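PDB 6HCP: BauA from Acinetobacter baumannii, which serves as the TonB-dependent outer-membrane receptor for ferric preacinetobactin and probably carries this siderophore-bound iron across the outer membrane. Local coordinates for residues A[98-103]-A[684-689]; A[124-129]-A[285-290]; A[265-270]-A[394-399]; A[379-384]-A[407-412]. One frame throughout, in Å; residues are numbered along the deposited sequence.

Interaction 1: residues A[98-103]-A[684-689]; sequences GGWSEN and QPQLTN
Asn103 carries CG anti to its backbone N (chi1 -175°), toward Gln686, whose own CG lies anti to its carbonyl carbon and whose chain then runs extended. The two amides join in a nearly straight hydrogen bond: Gln686 NE2 donates to Asn103 OD1 over 2.8 Å, with an N-H...acceptor angle of 167°. OD1 sits in the plane of the Gln686 amide, whereas NE2 stands 41° above the plane of the Asn103 carbonyl, and the two amide planes are turned steeply against each other. Asn103 ND2 is engaged too, by Asn94 OD1 and by a water 2.9 Å away that donates to Gln684 O, so both ends of this amide are held. Trp100 and Leu687 cross at about a right angle, ring atom CZ2 of Trp100 lying 3.5 Å from Leu687 CD1. A second water, in the indole plane, accepts from Trp100 NE1 (2.8 Å) and donates to Gln686 O (2.7 Å). Tyr128 meets the indole edge-to-face. The direct amide bond and the two bridging waters tie a plug-domain loop to the loop between barrel strands 665-674 and 697-705, the partly hydrated plug-to-barrel interface of a TonB-dependent receptor.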
# COMPACT_ATOMS: atom_id res chain seq x y z
N GLY A 98 -16.72 -0.11 -13.42
CA GLY A 98 -17.93 0.68 -13.54
C GLY A 98 -18.21 1.12 -14.96
O GLY A 98 -18.76 2.19 -15.18
N GLY A 99 -17.94 0.24 -15.93
CA GLY A 99 -18.39 0.44 -17.29
C GLY A 99 -19.89 0.25 -17.39
O GLY A 99 -20.55 -0.24 -16.45
N TRP A 100 -20.44 0.59 -18.56
CA TRP A 100 -21.87 0.43 -18.81
C TRP A 100 -22.23 -1.03 -19.13
O TRP A 100 -23.41 -1.38 -19.14
CB TRP A 100 -22.33 1.40 -19.89
CG TRP A 100 -21.48 1.39 -21.13
CD1 TRP A 100 -20.45 2.22 -21.44
CD2 TRP A 100 -21.65 0.51 -22.26
NE1 TRP A 100 -19.94 1.90 -22.67
CE2 TRP A 100 -20.71 0.92 -23.23
CE3 TRP A 100 -22.55 -0.50 -22.58
CZ2 TRP A 100 -20.56 0.25 -24.44
CZ3 TRP A 100 -22.40 -1.17 -23.78
CH2 TRP A 100 -21.40 -0.81 -24.69
N SER A 101 -21.23 -1.87 -19.36
CA SER A 101 -21.43 -3.31 -19.48
C SER A 101 -20.14 -4.02 -19.11
O SER A 101 -19.08 -3.40 -19.10
CB SER A 101 -21.87 -3.74 -20.88
OG SER A 101 -20.76 -3.80 -21.77
N GLU A 102 -20.23 -5.34 -18.95
CA GLU A 102 -19.03 -6.19 -18.93
C GLU A 102 -18.46 -6.24 -20.35
O GLU A 102 -19.15 -5.91 -21.33
CB GLU A 102 -19.34 -7.62 -18.47
CG GLU A 102 -20.00 -7.70 -17.10
CD GLU A 102 -20.08 -9.12 -16.55
OE1 GLU A 102 -19.05 -9.80 -16.60
OE2 GLU A 102 -21.18 -9.54 -16.04
N ASN A 103 -17.18 -6.56 -20.45
CA ASN A 103 -16.52 -6.62 -21.75
C ASN A 103 -15.43 -7.68 -21.71
O ASN A 103 -14.43 -7.53 -21.00
CB ASN A 103 -15.91 -5.28 -22.15
CG ASN A 103 -15.33 -5.32 -23.56
OD1 ASN A 103 -15.95 -5.87 -24.46
ND2 ASN A 103 -14.13 -4.79 -23.74
N GLN A 684 -8.56 -1.25 -24.22
CA GLN A 684 -9.58 -0.83 -25.16
C GLN A 684 -10.92 -1.37 -24.71
O GLN A 684 -11.16 -2.57 -24.76
CB GLN A 684 -9.28 -1.29 -26.59
CG GLN A 684 -10.31 -0.80 -27.61
CD GLN A 684 -9.75 -0.62 -29.00
OE1 GLN A 684 -10.00 -1.44 -29.89
NE2 GLN A 684 -9.06 0.50 -29.22
N PRO A 685 -11.90 -0.48 -24.43
CA PRO A 685 -13.27 -0.92 -24.14
C PRO A 685 -14.07 -1.03 -25.44
O PRO A 685 -13.57 -0.70 -26.53
CB PRO A 685 -13.76 0.24 -23.27
CG PRO A 685 -13.13 1.45 -23.92
CD PRO A 685 -11.77 0.98 -24.41
N GLN A 686 -15.37 -1.30 -25.30
CA GLN A 686 -16.31 -1.17 -26.43
C GLN A 686 -16.60 0.30 -26.73
O GLN A 686 -16.67 1.15 -25.83
CB GLN A 686 -17.60 -1.90 -26.08
CG GLN A 686 -17.41 -3.41 -26.08
CD GLN A 686 -18.70 -4.15 -25.83
OE1 GLN A 686 -19.76 -3.71 -26.26
NE2 GLN A 686 -18.60 -5.33 -25.25
N LEU A 687 -16.71 0.59 -28.04
CA LEU A 687 -17.26 1.83 -28.64
C LEU A 687 -16.27 3.01 -28.59
O LEU A 687 -16.36 3.87 -29.43
CB LEU A 687 -18.60 2.20 -28.00
CG LEU A 687 -19.70 1.15 -28.14
CD1 LEU A 687 -21.02 1.70 -27.64
CD2 LEU A 687 -19.83 0.64 -29.57
N THR A 688 -15.35 3.05 -27.62
CA THR A 688 -14.34 4.11 -27.56
C THR A 688 -12.96 3.45 -27.53
O THR A 688 -12.84 2.25 -27.33
CB THR A 688 -14.53 5.03 -26.34
OG1 THR A 688 -14.47 4.21 -25.18
CG2 THR A 688 -15.82 5.82 -26.36
N ASN A 689 -11.90 4.25 -27.73
CA ASN A 689 -10.56 3.71 -27.98
C ASN A 689 -9.89 3.18 -26.71
O ASN A 689 -9.17 2.16 -26.77
CB ASN A 689 -9.63 4.75 -28.61
CG ASN A 689 -10.02 5.21 -30.00
OD1 ASN A 689 -9.66 6.31 -30.37
ND2 ASN A 689 -10.73 4.38 -30.77
O HOH W 1 -17.54 2.75 -23.78
O HOH W 2 -21.74 -5.62 -23.98
O HOH W 3 -12.99 -3.96 -26.33

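Interaction 2: residues A[124-129]-A[285-290]; sequences ITPFYR and TKDKGA. With EDO (1,2-ethanediol), chain Z.
The plug-to-barrel interface of this receptor is held here by Asp287 of barrel strand 282-297, whose carboxylate receives the backbone of Phe127. Phe127 N donates to Asp287 OD1 over 3.0 Å in a bent bond, the N-H...acceptor angle being 147°. The donor comes from above the carboxylate, 55° out of its plane. In Asp287, a CG anti to the carbonyl carbon (chi1 -69°) comes to lie beside Pro126, 3.4 Å from Pro126 CA. OD1 carries two more bonds, from Thr313 OG1 on the adjacent barrel strand and from a water at 2.9 Å that also donates to Thr125 O. The segments 124-129 and 285-290 run nearly antiparallel, yet the loop adds no strand to the barrel: a plug loop lies against the inner wall, and its backbone polar atoms meet side chains of the wall directly or through water. A second water donates to Asp287 OD2 (2.8 Å), accepts from Tyr128 N (2.9 Å) and reaches O2 of an ethanediol that probably came from the crystallisation liquor. Such a density of donors is consistent with an ionised carboxylate. Further along, Ile124 CD1 rests 4.1 Å from Ala290 O, and the hydroxyl of Tyr245 bonds to Ile124 O.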
# COMPACT_ATOMS: atom_id res chain seq x y z
N ILE A 124 -32.37 -14.89 -21.66
CA ILE A 124 -32.96 -14.83 -20.30
C ILE A 124 -32.11 -13.95 -19.36
O ILE A 124 -32.64 -13.31 -18.43
CB ILE A 124 -33.11 -16.24 -19.72
CG1 ILE A 124 -33.80 -17.19 -20.70
CG2 ILE A 124 -33.82 -16.19 -18.38
CD1 ILE A 124 -35.15 -16.68 -21.15
N THR A 125 -30.79 -14.06 -19.49
CA THR A 125 -29.81 -13.44 -18.58
C THR A 125 -29.83 -11.93 -18.69
O THR A 125 -30.26 -11.34 -19.68
CB THR A 125 -28.40 -13.99 -18.88
OG1 THR A 125 -28.19 -13.95 -20.29
CG2 THR A 125 -28.19 -15.40 -18.38
N PRO A 126 -29.30 -11.21 -17.67
CA PRO A 126 -29.20 -9.75 -17.74
C PRO A 126 -28.43 -9.29 -18.98
O PRO A 126 -27.51 -9.96 -19.42
CB PRO A 126 -28.49 -9.40 -16.43
CG PRO A 126 -28.91 -10.50 -15.50
CD PRO A 126 -28.89 -11.74 -16.36
N PHE A 127 -28.84 -8.16 -19.54
CA PHE A 127 -28.40 -7.73 -20.87
C PHE A 127 -26.90 -7.40 -20.90
O PHE A 127 -26.21 -7.78 -21.82
CB PHE A 127 -29.21 -6.52 -21.31
CG PHE A 127 -29.22 -6.26 -22.79
CD1 PHE A 127 -30.02 -7.02 -23.64
CD2 PHE A 127 -28.50 -5.21 -23.34
CE1 PHE A 127 -30.11 -6.70 -24.99
CE2 PHE A 127 -28.57 -4.92 -24.70
CZ PHE A 127 -29.37 -5.68 -25.53
N TYR A 128 -26.40 -6.69 -19.88
CA TYR A 128 -25.06 -6.08 -19.96
C TYR A 128 -24.16 -6.47 -18.78
O TYR A 128 -22.93 -6.38 -18.90
CB TYR A 128 -25.16 -4.56 -20.03
CG TYR A 128 -25.43 -3.96 -21.38
CD1 TYR A 128 -25.00 -4.56 -22.55
CD2 TYR A 128 -26.18 -2.80 -21.48
CE1 TYR A 128 -25.20 -3.96 -23.78
CE2 TYR A 128 -26.34 -2.16 -22.69
CZ TYR A 128 -25.91 -2.77 -23.85
OH TYR A 128 -26.13 -2.14 -25.03
N ARG A 129 -24.73 -6.73 -17.60
CA ARG A 129 -23.90 -7.17 -16.46
C ARG A 129 -24.72 -8.07 -15.55
O ARG A 129 -25.86 -7.77 -15.27
CB ARG A 129 -23.34 -5.97 -15.68
CG ARG A 129 -22.54 -6.34 -14.43
CD ARG A 129 -21.39 -5.36 -14.20
NE ARG A 129 -21.86 -4.00 -14.09
CZ ARG A 129 -21.45 -2.98 -14.82
NH1 ARG A 129 -20.29 -3.03 -15.47
NH2 ARG A 129 -22.16 -1.86 -14.77
N THR A 285 -29.44 -0.40 -15.47
CA THR A 285 -30.10 -1.49 -16.20
C THR A 285 -30.96 -2.28 -15.22
O THR A 285 -30.49 -2.71 -14.16
CB THR A 285 -29.10 -2.39 -16.93
OG1 THR A 285 -28.20 -1.57 -17.68
CG2 THR A 285 -29.76 -3.34 -17.90
N LYS A 286 -32.23 -2.46 -15.58
CA LYS A 286 -33.12 -3.35 -14.88
C LYS A 286 -33.40 -4.55 -15.78
O LYS A 286 -33.81 -4.37 -16.92
CB LYS A 286 -34.43 -2.64 -14.55
CG LYS A 286 -34.33 -1.49 -13.55
CD LYS A 286 -35.68 -0.84 -13.26
CE LYS A 286 -35.57 0.37 -12.35
NZ LYS A 286 -36.82 1.16 -12.32
N ASP A 287 -33.18 -5.75 -15.26
CA ASP A 287 -33.40 -6.99 -15.96
C ASP A 287 -34.33 -7.86 -15.12
O ASP A 287 -34.14 -8.01 -13.91
CB ASP A 287 -32.10 -7.73 -16.21
CG ASP A 287 -31.20 -7.04 -17.23
OD1 ASP A 287 -31.43 -7.23 -18.45
OD2 ASP A 287 -30.32 -6.27 -16.79
N LYS A 288 -35.32 -8.45 -15.78
CA LYS A 288 -36.22 -9.41 -15.15
C LYS A 288 -36.36 -10.60 -16.09
O LYS A 288 -36.52 -10.41 -17.29
CB LYS A 288 -37.60 -8.79 -14.89
CG LYS A 288 -37.59 -7.53 -14.04
CD LYS A 288 -38.98 -6.94 -13.79
CE LYS A 288 -38.89 -5.58 -13.13
NZ LYS A 288 -40.22 -5.05 -12.79
N GLY A 289 -36.22 -11.81 -15.55
CA GLY A 289 -36.29 -13.01 -16.39
C GLY A 289 -37.00 -14.16 -15.70
O GLY A 289 -36.99 -14.27 -14.49
N ALA A 290 -37.46 -15.12 -16.50
CA ALA A 290 -38.10 -16.33 -15.98
C ALA A 290 -38.04 -17.40 -17.06
O ALA A 290 -38.08 -17.08 -18.26
CB ALA A 290 -39.52 -16.03 -15.57
C1 EDO Z . -25.49 -1.27 -17.06
O1 EDO Z . -26.10 -0.72 -15.87
C2 EDO Z . -25.04 -2.68 -16.80
O2 EDO Z . -26.19 -3.54 -16.72
O HOH W 4 -32.80 -9.70 -19.24
O HOH W 5 -27.64 -5.83 -17.44

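Interaction 3: residues A[265-270]-A[394-399]; sequences GIPKPP and NIYDPN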
# COMPACT_ATOMS: atom_id res chain seq x y z
N GLY A 265 -1.68 11.29 -30.33
CA GLY A 265 -1.06 10.17 -29.67
C GLY A 265 -1.71 9.87 -28.32
O GLY A 265 -2.64 10.57 -27.90
N ILE A 266 -1.19 8.83 -27.66
CA ILE A 266 -1.69 8.36 -26.38
C ILE A 266 -0.77 8.89 -25.28
O ILE A 266 0.38 8.50 -25.18
CB ILE A 266 -1.76 6.82 -26.34
CG1 ILE A 266 -2.71 6.29 -27.42
CG2 ILE A 266 -2.17 6.33 -24.95
CD1 ILE A 266 -2.63 4.83 -27.68
N PRO A 267 -1.27 9.77 -24.41
CA PRO A 267 -0.45 10.26 -23.30
C PRO A 267 -0.41 9.21 -22.18
O PRO A 267 -1.17 8.23 -22.17
CB PRO A 267 -1.20 11.52 -22.86
CG PRO A 267 -2.64 11.17 -23.13
CD PRO A 267 -2.64 10.29 -24.37
N LYS A 268 0.53 9.40 -21.26
CA LYS A 268 0.66 8.50 -20.14
C LYS A 268 -0.63 8.46 -19.34
O LYS A 268 -1.31 9.47 -19.18
CB LYS A 268 1.85 8.93 -19.29
CG LYS A 268 3.19 8.65 -19.96
CD LYS A 268 4.33 8.48 -18.96
CE LYS A 268 5.68 8.76 -19.58
NZ LYS A 268 5.91 7.80 -20.67
N PRO A 269 -1.03 7.27 -18.86
CA PRO A 269 -2.27 7.14 -18.11
C PRO A 269 -2.19 7.91 -16.80
O PRO A 269 -1.17 7.92 -16.13
CB PRO A 269 -2.42 5.63 -17.87
CG PRO A 269 -1.05 5.06 -18.06
CD PRO A 269 -0.33 5.98 -19.03
N PRO A 270 -3.26 8.65 -16.45
CA PRO A 270 -3.44 9.20 -15.11
C PRO A 270 -3.47 8.06 -14.09
O PRO A 270 -3.57 6.88 -14.46
CB PRO A 270 -4.82 9.88 -15.15
CG PRO A 270 -5.09 10.09 -16.61
CD PRO A 270 -4.41 8.93 -17.32
N ASN A 394 -9.17 18.29 -18.50
CA ASN A 394 -7.84 17.74 -18.72
C ASN A 394 -7.77 16.41 -17.96
O ASN A 394 -8.19 16.35 -16.80
CB ASN A 394 -6.76 18.76 -18.30
CG ASN A 394 -5.36 18.29 -18.58
OD1 ASN A 394 -4.88 17.31 -18.00
ND2 ASN A 394 -4.70 18.95 -19.53
N ILE A 395 -7.20 15.37 -18.58
CA ILE A 395 -7.22 14.04 -17.97
C ILE A 395 -6.41 14.02 -16.67
O ILE A 395 -6.62 13.12 -15.85
CB ILE A 395 -6.73 12.93 -18.92
CG1 ILE A 395 -5.24 13.05 -19.24
CG2 ILE A 395 -7.59 12.90 -20.19
CD1 ILE A 395 -4.71 11.93 -20.10
N TYR A 396 -5.45 14.93 -16.52
CA TYR A 396 -4.63 14.94 -15.32
C TYR A 396 -5.18 15.88 -14.25
O TYR A 396 -4.57 16.00 -13.18
CB TYR A 396 -3.20 15.34 -15.69
CG TYR A 396 -2.56 14.45 -16.72
CD1 TYR A 396 -2.29 13.12 -16.44
CD2 TYR A 396 -2.26 14.92 -17.98
CE1 TYR A 396 -1.77 12.27 -17.40
CE2 TYR A 396 -1.68 14.09 -18.94
CZ TYR A 396 -1.47 12.76 -18.66
OH TYR A 396 -0.88 11.95 -19.59
N ASP A 397 -6.28 16.60 -14.51
CA ASP A 397 -6.85 17.52 -13.51
C ASP A 397 -7.47 16.70 -12.39
O ASP A 397 -8.39 15.90 -12.62
CB ASP A 397 -7.86 18.49 -14.13
CG ASP A 397 -8.32 19.68 -13.28
OD1 ASP A 397 -8.08 19.70 -12.05
OD2 ASP A 397 -9.03 20.53 -13.83
N PRO A 398 -7.14 17.00 -11.11
CA PRO A 398 -7.75 16.29 -9.99
C PRO A 398 -9.15 16.81 -9.70
O PRO A 398 -9.88 16.16 -8.98
CB PRO A 398 -6.80 16.53 -8.80
CG PRO A 398 -5.53 17.04 -9.44
CD PRO A 398 -5.97 17.78 -10.69
N ASN A 399 -9.52 17.97 -10.26
CA ASN A 399 -10.80 18.57 -9.96
C ASN A 399 -11.45 19.08 -11.24
O ASN A 399 -11.84 20.25 -11.32
CB ASN A 399 -10.70 19.71 -8.95
CG ASN A 399 -12.04 20.06 -8.36
OD1 ASN A 399 -12.76 19.16 -7.92
ND2 ASN A 399 -12.44 21.32 -8.42
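Tyr396 OH donates to Lys268 O over 2.6 Å, the direct hydrogen bond joining segments 265-270 and 394-399. The hydroxyl lies in the plane of the carbonyl, on a lone pair, with a C=O...donor angle of 133°. Lys268 O and Pro267 CB both lie at the edge of the tyrosine ring, near its plane, and Pro267 CB is 3.3 Å from Tyr396 OH, so the hydroxyl end of the ring meets Pro267 and Lys268 near the ring plane. One face of the ring is packed within its own segment: Ile395 CG1 stands 3.6 Å above the plane of the Tyr396 ring, over its centre. In Ile395, CG1 lies between the backbone N and the carbonyl carbon (chi1 68°); with chi2 near 180°, CD1 extends to 3.7 Å from Pro267 CG. Pro270 crosses Ile395 at about a right angle, its CG 3.5 Å from Ile395 O and 4.0 Å from Tyr396 CE1. Ile395 and Tyr396 are the central residues of a type I beta turn from Asn394 to Asp397, closed by Asp397 N to Asn394 O, and Asn394 OD1 accepts from Tyr396 N at 2.9 Å in an Asx turn. Trp682 NE1 bonds to Pro267 O from within the same chain. Lys268 NZ forms a salt bridge with Asp219 of the second subunit, and Asn399 OD1 of that subunit accepts from Lys268 N. The arrangement is packing of a type I turn against a proline-rich loop among the extracellular loops, next to a neighbouring copy in the three-chain assembly.

Interaction 4: residues A[379-384]-A[407-412]; sequences YGYRII and EFTPPF. With EDO (1,2-ethanediol), chain Q.
Tyr379 and Phe412 form an antiparallel non-hydrogen-bonded pair, their CA atoms 4.2 Å apart, and beside it Gly380 N donates to Pro411 O over 3.0 Å. Both aromatic side chains of the pair leave on the same face. Phe412 turns its ring edge to the face of Tyr379, centroids 5.7 Å apart and planes at 73°, a T-shaped stack in which Phe412 CD1 lies toward the rim of the tyrosine ring. Beside the pair, loop residue Pro410 sets CB 3.6 Å from Gly380 CA. Pro411 then meets Tyr381 in a CH-pi contact: CD of the proline is 3.5 Å from the centroid of the Tyr381 ring and only 14° off its normal. The same tyrosine is touched at its edge, in plane, by Thr409 OG1, which forms a weak hydrogen bond of 3.5 Å with Tyr381 OH. Gln338 of strand 331-358 backs the returning chain, its NE2 bonding to Glu407 O. One backbone bond, a T-shaped pair and a proline on an aromatic face close the base of a long extracellular loop, where antiparallel strands 361-381 and 412-431 of the TonB-dependent receptor barrel come together.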
# COMPACT_ATOMS: atom_id res chain seq x y z
N TYR A 379 -34.62 5.23 -27.48
CA TYR A 379 -34.77 6.65 -27.20
C TYR A 379 -33.37 7.25 -27.11
O TYR A 379 -32.44 6.58 -26.66
CB TYR A 379 -35.45 6.87 -25.85
CG TYR A 379 -36.77 6.19 -25.66
CD1 TYR A 379 -36.84 4.83 -25.44
CD2 TYR A 379 -37.96 6.91 -25.70
CE1 TYR A 379 -38.05 4.18 -25.28
CE2 TYR A 379 -39.18 6.27 -25.59
CZ TYR A 379 -39.23 4.91 -25.36
OH TYR A 379 -40.43 4.28 -25.20
N GLY A 380 -33.21 8.50 -27.54
CA GLY A 380 -31.93 9.13 -27.29
C GLY A 380 -31.79 10.54 -27.81
O GLY A 380 -32.57 11.01 -28.64
N TYR A 381 -30.75 11.21 -27.31
CA TYR A 381 -30.19 12.42 -27.90
C TYR A 381 -28.74 12.15 -28.29
O TYR A 381 -27.89 11.83 -27.44
CB TYR A 381 -30.14 13.58 -26.89
CG TYR A 381 -31.46 14.18 -26.50
CD1 TYR A 381 -32.20 14.92 -27.40
CD2 TYR A 381 -31.83 14.21 -25.17
CE1 TYR A 381 -33.36 15.59 -27.01
CE2 TYR A 381 -32.98 14.85 -24.76
CZ TYR A 381 -33.74 15.56 -25.67
OH TYR A 381 -34.84 16.20 -25.22
N ARG A 382 -28.42 12.45 -29.55
CA ARG A 382 -27.06 12.60 -29.98
C ARG A 382 -26.55 13.98 -29.55
O ARG A 382 -25.37 14.16 -29.30
CB ARG A 382 -26.97 12.42 -31.50
CG ARG A 382 -25.59 11.98 -31.98
CD ARG A 382 -25.45 11.91 -33.50
NE ARG A 382 -25.79 13.16 -34.16
CZ ARG A 382 -24.98 14.21 -34.29
NH1 ARG A 382 -23.72 14.14 -33.88
NH2 ARG A 382 -25.43 15.33 -34.81
N ILE A 383 -27.43 14.98 -29.62
CA ILE A 383 -27.14 16.35 -29.15
C ILE A 383 -28.23 16.72 -28.15
O ILE A 383 -29.40 16.69 -28.47
CB ILE A 383 -27.09 17.35 -30.33
CG1 ILE A 383 -26.08 16.96 -31.41
CG2 ILE A 383 -26.82 18.75 -29.81
CD1 ILE A 383 -26.21 17.75 -32.68
N ILE A 384 -27.85 16.94 -26.89
CA ILE A 384 -28.79 17.27 -25.85
C ILE A 384 -29.09 18.76 -25.94
O ILE A 384 -28.17 19.58 -25.84
CB ILE A 384 -28.22 16.91 -24.47
CG1 ILE A 384 -27.79 15.45 -24.37
CG2 ILE A 384 -29.21 17.27 -23.38
CD1 ILE A 384 -27.11 15.13 -23.07
N GLU A 407 -31.09 17.05 -17.41
CA GLU A 407 -32.25 16.27 -17.11
C GLU A 407 -32.36 15.14 -18.14
O GLU A 407 -32.00 15.32 -19.30
CB GLU A 407 -33.49 17.17 -17.16
CG GLU A 407 -34.57 16.71 -16.19
CD GLU A 407 -35.92 17.34 -16.48
OE1 GLU A 407 -35.93 18.50 -16.94
OE2 GLU A 407 -36.94 16.64 -16.32
N PHE A 408 -32.96 14.03 -17.73
CA PHE A 408 -33.01 12.84 -18.58
C PHE A 408 -34.39 12.74 -19.24
O PHE A 408 -35.32 12.24 -18.63
CB PHE A 408 -32.67 11.60 -17.75
CG PHE A 408 -32.48 10.35 -18.58
CD1 PHE A 408 -31.36 10.20 -19.37
CD2 PHE A 408 -33.44 9.35 -18.57
CE1 PHE A 408 -31.21 9.07 -20.17
CE2 PHE A 408 -33.30 8.23 -19.38
CZ PHE A 408 -32.17 8.08 -20.15
N THR A 409 -34.47 13.15 -20.51
CA THR A 409 -35.73 13.14 -21.28
C THR A 409 -35.48 12.73 -22.74
O THR A 409 -35.86 13.44 -23.66
CB THR A 409 -36.36 14.55 -21.30
OG1 THR A 409 -35.38 15.43 -21.86
CG2 THR A 409 -36.77 15.02 -19.92
N PRO A 410 -34.76 11.62 -23.02
CA PRO A 410 -34.44 11.29 -24.41
C PRO A 410 -35.71 10.97 -25.19
O PRO A 410 -36.58 10.28 -24.69
CB PRO A 410 -33.53 10.07 -24.25
CG PRO A 410 -34.03 9.42 -22.98
CD PRO A 410 -34.33 10.59 -22.06
N PRO A 411 -35.93 11.58 -26.38
CA PRO A 411 -37.13 11.28 -27.17
C PRO A 411 -37.07 9.90 -27.86
O PRO A 411 -35.98 9.43 -28.20
CB PRO A 411 -37.14 12.40 -28.21
CG PRO A 411 -35.68 12.71 -28.40
CD PRO A 411 -35.07 12.57 -27.02
N PHE A 412 -38.25 9.35 -28.16
CA PHE A 412 -38.38 8.09 -28.89
C PHE A 412 -37.74 8.20 -30.27
O PHE A 412 -37.88 9.21 -30.97
CB PHE A 412 -39.86 7.69 -28.96
CG PHE A 412 -40.11 6.52 -29.87
CD1 PHE A 412 -39.77 5.23 -29.49
CD2 PHE A 412 -40.58 6.72 -31.16
CE1 PHE A 412 -40.00 4.15 -30.33
CE2 PHE A 412 -40.80 5.64 -32.01
CZ PHE A 412 -40.50 4.37 -31.60
C1 EDO Q . -32.34 17.78 -21.83
O1 EDO Q . -33.22 17.25 -20.84
C2 EDO Q . -32.56 19.28 -21.97
O2 EDO Q . -31.70 19.96 -21.05

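In the fold
Interactions 1 and 2 both join the plug to the barrel; their centres are about 18 Å apart, and they touch directly, Glu102 N lying 2.9 Å from Tyr128 O and Gly99 O 2.8 Å from Arg129 NH2. Interactions 3 and 4 belong to the barrel domain, their centres about 30 Å and 29 Å from the chain centre, and concern its extracellular loops. Along the chain, interaction 1 spans all the others; 2 closes before 4 opens, while 3 alternates with both. Interaction 3 stands about 18 Å from interaction 1, centre to centre, and interaction 4 about 21 Å. Thus 1 and 2 form a continuous plug-barrel contact, while 3 and 4 are separate contacts among the outer loops, 4 being local in sequence.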